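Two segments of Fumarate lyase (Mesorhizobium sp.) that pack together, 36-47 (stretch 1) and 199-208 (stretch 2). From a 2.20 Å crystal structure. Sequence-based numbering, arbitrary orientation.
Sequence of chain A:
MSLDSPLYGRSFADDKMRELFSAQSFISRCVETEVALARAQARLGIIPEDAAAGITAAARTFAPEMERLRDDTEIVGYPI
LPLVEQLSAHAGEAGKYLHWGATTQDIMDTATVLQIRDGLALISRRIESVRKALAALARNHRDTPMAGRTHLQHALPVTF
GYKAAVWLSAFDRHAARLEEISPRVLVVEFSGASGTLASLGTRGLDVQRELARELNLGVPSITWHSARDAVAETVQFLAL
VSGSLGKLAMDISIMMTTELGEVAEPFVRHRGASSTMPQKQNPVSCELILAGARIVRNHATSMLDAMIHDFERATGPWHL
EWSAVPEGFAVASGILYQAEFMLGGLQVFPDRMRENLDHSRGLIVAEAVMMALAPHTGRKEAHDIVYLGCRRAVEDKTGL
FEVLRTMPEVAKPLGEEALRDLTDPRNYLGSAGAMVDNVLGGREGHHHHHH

Stretch 1, residues 36-47: ALARAQARLGII
Stretch 2, residues 199-208: SLGTRGLDVQ

The strongest polar link between the two stretches runs from the Arg 203 guanidinium to a backbone carbonyl. Arg 203 NH2 donates a hydrogen bond to Leu 44 O at 3.1 Å, with an N-H...O angle of 151°. Arg 203 NH1 gives the same Leu 44 O a weak second bond at 3.4 Å and 139°. The carbonyl oxygen lies at the guanidinium edge, near its plane, so both terminal nitrogens can reach it. Leu 44 is the first residue after the helix to leave helical phi/psi, at -91/8.

The third guanidinium nitrogen is used within stretch 2. Arg 203 NE donates to Asp 206 OD2 at 3.2 Å and 172°, as part of a salt bridge. Arg 203 has chi angles of -49°, -74°, -39° and -83°, the first three all m. Asp 206 is m, with chi2 at -38°. Over one guanidinium face lies Ile 46 CD1, and the same methyl is 3.7 Å from Arg 203 CB.

Stretch 1 is helical from Ala 36 to Arg 43, continuing a helix that begins earlier. Its end is closed by backbone hydrogen bonds: Gly 45 N to Ala 42 O at 3.1 Å, and Ile 46 N to Gln 41 O at 2.7 Å. Gly 45 has positive phi (67/29), a conformation that favours glycine. Ile 46 follows at -93/-31 and Ile 47 is extended at -128/156.

Stretch 2 starts with the end of a 3-10 segment, Ser 199 and Leu 200. A type II' turn runs from Leu 200 to Arg 203, with Arg 203 N bonded to Leu 200 O at 3.0 Å. Gly 201 is at 63/-112 and Thr 202 at -105/-1. The helix then begins at Gly 204 and continues beyond Gln 208.

The helix axes come within 9.6 Å, and their N-to-C directions differ by 126°. In register, Ala 40 CA lies 6.1 Å from Val 207 CA, and Ile 46 CA lies 8.4 Å from Arg 203 CA.

Val 207 (t) has the largest area covered by the other stretch, although its CA-to-CB bond points sideways. Its CG1 meets Leu 37 CD1 at 3.6 Å and Gln 41 CG at 4.0 Å. Its CG2 meets Ile 46 CD1 at 3.5 Å and Leu 44 CD1 at 3.9 Å. Leu 37 is t, p; its CB is directed sideways, but its end comes nearer. Leu 44 (m, t) points toward stretch 2. Its CD1 is 3.6 Å from Asp 206 O and 3.6 Å from Val 207 CA.

At the turn, Leu 200 (m, t) points toward stretch 1. Its CD2 is 4.0 Å from Gln 41 NE2 and 4.4 Å from Ile 46 CG2. Gln 41 is m, t, with chi3 at -25°; its NE2 is hydrogen-bonded elsewhere in the structure. Ile 46 is m, t. The contact buries 398 Å², both sides summed.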

# COMPACT_ATOMS: atom_id res chain seq x y z
N ALA A 36 -1.49 1.57 39.52
CA ALA A 36 -1.85 2.97 39.50
C ALA A 36 -3.37 3.08 39.57
O ALA A 36 -3.90 4.00 40.20
CB ALA A 36 -1.29 3.66 38.26
N LEU A 37 -4.08 2.15 38.95
CA LEU A 37 -5.56 2.18 38.99
C LEU A 37 -6.07 1.99 40.41
O LEU A 37 -6.98 2.71 40.85
CB LEU A 37 -6.16 1.14 38.05
CG LEU A 37 -7.69 0.95 38.09
CD1 LEU A 37 -8.48 2.19 37.63
CD2 LEU A 37 -8.03 -0.23 37.26
N ALA A 38 -5.47 1.03 41.13
CA ALA A 38 -5.78 0.76 42.55
C ALA A 38 -5.54 1.99 43.42
O ALA A 38 -6.37 2.31 44.28
CB ALA A 38 -4.95 -0.40 43.08
N ARG A 39 -4.41 2.66 43.17
CA ARG A 39 -4.04 3.85 43.92
C ARG A 39 -4.99 5.00 43.68
O ARG A 39 -5.41 5.68 44.62
CB ARG A 39 -2.64 4.31 43.54
CG ARG A 39 -1.82 4.70 44.74
CD ARG A 39 -0.98 3.52 45.20
NE ARG A 39 -0.04 3.12 44.14
CZ ARG A 39 1.11 3.74 43.88
NH1 ARG A 39 1.49 4.80 44.60
NH2 ARG A 39 1.89 3.29 42.90
N ALA A 40 -5.31 5.22 42.40
CA ALA A 40 -6.29 6.22 42.02
C ALA A 40 -7.64 5.96 42.72
O ALA A 40 -8.30 6.87 43.17
CB ALA A 40 -6.46 6.25 40.49
N GLN A 41 -8.04 4.70 42.81
CA GLN A 41 -9.32 4.39 43.39
C GLN A 41 -9.34 4.55 44.92
O GLN A 41 -10.36 4.89 45.48
CB GLN A 41 -9.75 3.00 42.92
CG GLN A 41 -10.35 3.05 41.54
CD GLN A 41 -10.50 1.71 40.91
OE1 GLN A 41 -9.78 0.77 41.25
NE2 GLN A 41 -11.45 1.60 39.97
N ALA A 42 -8.20 4.33 45.58
CA ALA A 42 -8.13 4.43 47.03
C ALA A 42 -8.19 5.88 47.44
O ALA A 42 -8.85 6.21 48.43
CB ALA A 42 -6.90 3.77 47.56
N ARG A 43 -7.52 6.75 46.67
CA ARG A 43 -7.62 8.20 46.88
C ARG A 43 -9.03 8.76 46.70
O ARG A 43 -9.41 9.72 47.36
CB ARG A 43 -6.66 8.97 45.99
CG ARG A 43 -5.23 8.92 46.47
CD ARG A 43 -4.41 10.07 45.93
NE ARG A 43 -4.38 10.09 44.47
CZ ARG A 43 -3.51 9.43 43.71
NH1 ARG A 43 -2.56 8.66 44.26
NH2 ARG A 43 -3.59 9.54 42.39
N LEU A 44 -9.81 8.19 45.78
CA LEU A 44 -11.17 8.68 45.54
C LEU A 44 -12.17 7.93 46.42
O LEU A 44 -13.37 8.06 46.22
CB LEU A 44 -11.56 8.52 44.06
CG LEU A 44 -10.76 9.34 43.04
CD1 LEU A 44 -10.71 8.65 41.70
CD2 LEU A 44 -11.31 10.78 42.89
N GLY A 45 -11.66 7.12 47.35
CA GLY A 45 -12.49 6.34 48.27
C GLY A 45 -13.31 5.25 47.60
O GLY A 45 -14.38 4.89 48.09
N ILE A 46 -12.83 4.72 46.49
CA ILE A 46 -13.65 3.78 45.73
C ILE A 46 -13.36 2.34 46.14
O ILE A 46 -14.25 1.48 46.10
CB ILE A 46 -13.58 4.02 44.20
CG1 ILE A 46 -14.41 5.26 43.87
CG2 ILE A 46 -14.11 2.83 43.41
CD1 ILE A 46 -14.06 5.89 42.58
N ILE A 47 -12.13 2.11 46.55
CA ILE A 47 -11.73 0.84 47.14
C ILE A 47 -11.05 1.23 48.45
O ILE A 47 -10.63 2.38 48.57
CB ILE A 47 -10.79 0.02 46.21
CG1 ILE A 47 -9.46 0.75 45.97
CG2 ILE A 47 -11.48 -0.35 44.87
CD1 ILE A 47 -8.33 -0.20 45.59
N SER A 199 -19.79 0.28 35.41
CA SER A 199 -19.55 -0.42 36.67
C SER A 199 -19.07 0.48 37.81
O SER A 199 -19.05 0.02 38.95
CB SER A 199 -18.69 -1.67 36.48
OG SER A 199 -17.32 -1.40 36.43
N LEU A 200 -18.75 1.75 37.52
CA LEU A 200 -18.25 2.71 38.52
C LEU A 200 -19.30 3.78 38.87
O LEU A 200 -19.01 4.78 39.57
CB LEU A 200 -16.91 3.35 38.07
CG LEU A 200 -15.73 2.36 37.99
CD1 LEU A 200 -14.49 2.97 37.32
CD2 LEU A 200 -15.38 1.73 39.34
N GLY A 201 -20.51 3.53 38.39
CA GLY A 201 -21.65 4.37 38.68
C GLY A 201 -21.39 5.74 38.11
O GLY A 201 -21.30 5.90 36.88
N THR A 202 -21.22 6.71 39.00
CA THR A 202 -21.05 8.12 38.61
C THR A 202 -19.61 8.58 38.75
O THR A 202 -19.31 9.72 38.46
CB THR A 202 -21.98 9.11 39.44
OG1 THR A 202 -21.42 9.33 40.76
CG2 THR A 202 -23.42 8.60 39.55
N ARG A 203 -18.71 7.71 39.20
CA ARG A 203 -17.37 8.14 39.57
C ARG A 203 -16.33 7.87 38.47
O ARG A 203 -15.13 8.14 38.62
CB ARG A 203 -16.93 7.47 40.88
CG ARG A 203 -17.93 7.53 42.05
CD ARG A 203 -18.01 8.91 42.69
NE ARG A 203 -16.71 9.59 42.82
CZ ARG A 203 -15.84 9.39 43.81
NH1 ARG A 203 -14.70 10.07 43.85
NH2 ARG A 203 -16.10 8.48 44.76
N GLY A 204 -16.78 7.33 37.35
CA GLY A 204 -15.86 6.90 36.29
C GLY A 204 -14.84 7.93 35.81
O GLY A 204 -13.66 7.64 35.76
N LEU A 205 -15.31 9.12 35.48
CA LEU A 205 -14.41 10.18 34.97
C LEU A 205 -13.37 10.66 36.01
O LEU A 205 -12.24 11.04 35.64
CB LEU A 205 -15.21 11.35 34.43
CG LEU A 205 -15.64 11.28 32.96
CD1 LEU A 205 -16.38 10.05 32.70
CD2 LEU A 205 -16.56 12.43 32.60
N ASP A 206 -13.76 10.64 37.29
CA ASP A 206 -12.84 10.92 38.42
C ASP A 206 -11.68 9.92 38.44
O ASP A 206 -10.52 10.29 38.52
CB ASP A 206 -13.58 10.86 39.77
CG ASP A 206 -14.71 11.85 39.85
OD1 ASP A 206 -14.54 12.98 39.32
OD2 ASP A 206 -15.77 11.49 40.42
N VAL A 207 -12.01 8.64 38.36
CA VAL A 207 -10.99 7.58 38.30
C VAL A 207 -10.03 7.77 37.10
O VAL A 207 -8.80 7.74 37.26
CB VAL A 207 -11.65 6.21 38.23
CG1 VAL A 207 -10.59 5.08 38.12
CG2 VAL A 207 -12.55 6.02 39.45
N GLN A 208 -10.61 8.00 35.92
CA GLN A 208 -9.87 8.14 34.66
C GLN A 208 -8.85 9.27 34.73
O GLN A 208 -7.68 9.10 34.33
CB GLN A 208 -10.86 8.38 33.48
CG GLN A 208 -10.20 8.41 32.12
CD GLN A 208 -11.11 8.91 31.05
OE1 GLN A 208 -11.13 10.11 30.79
NE2 GLN A 208 -11.87 8.01 30.41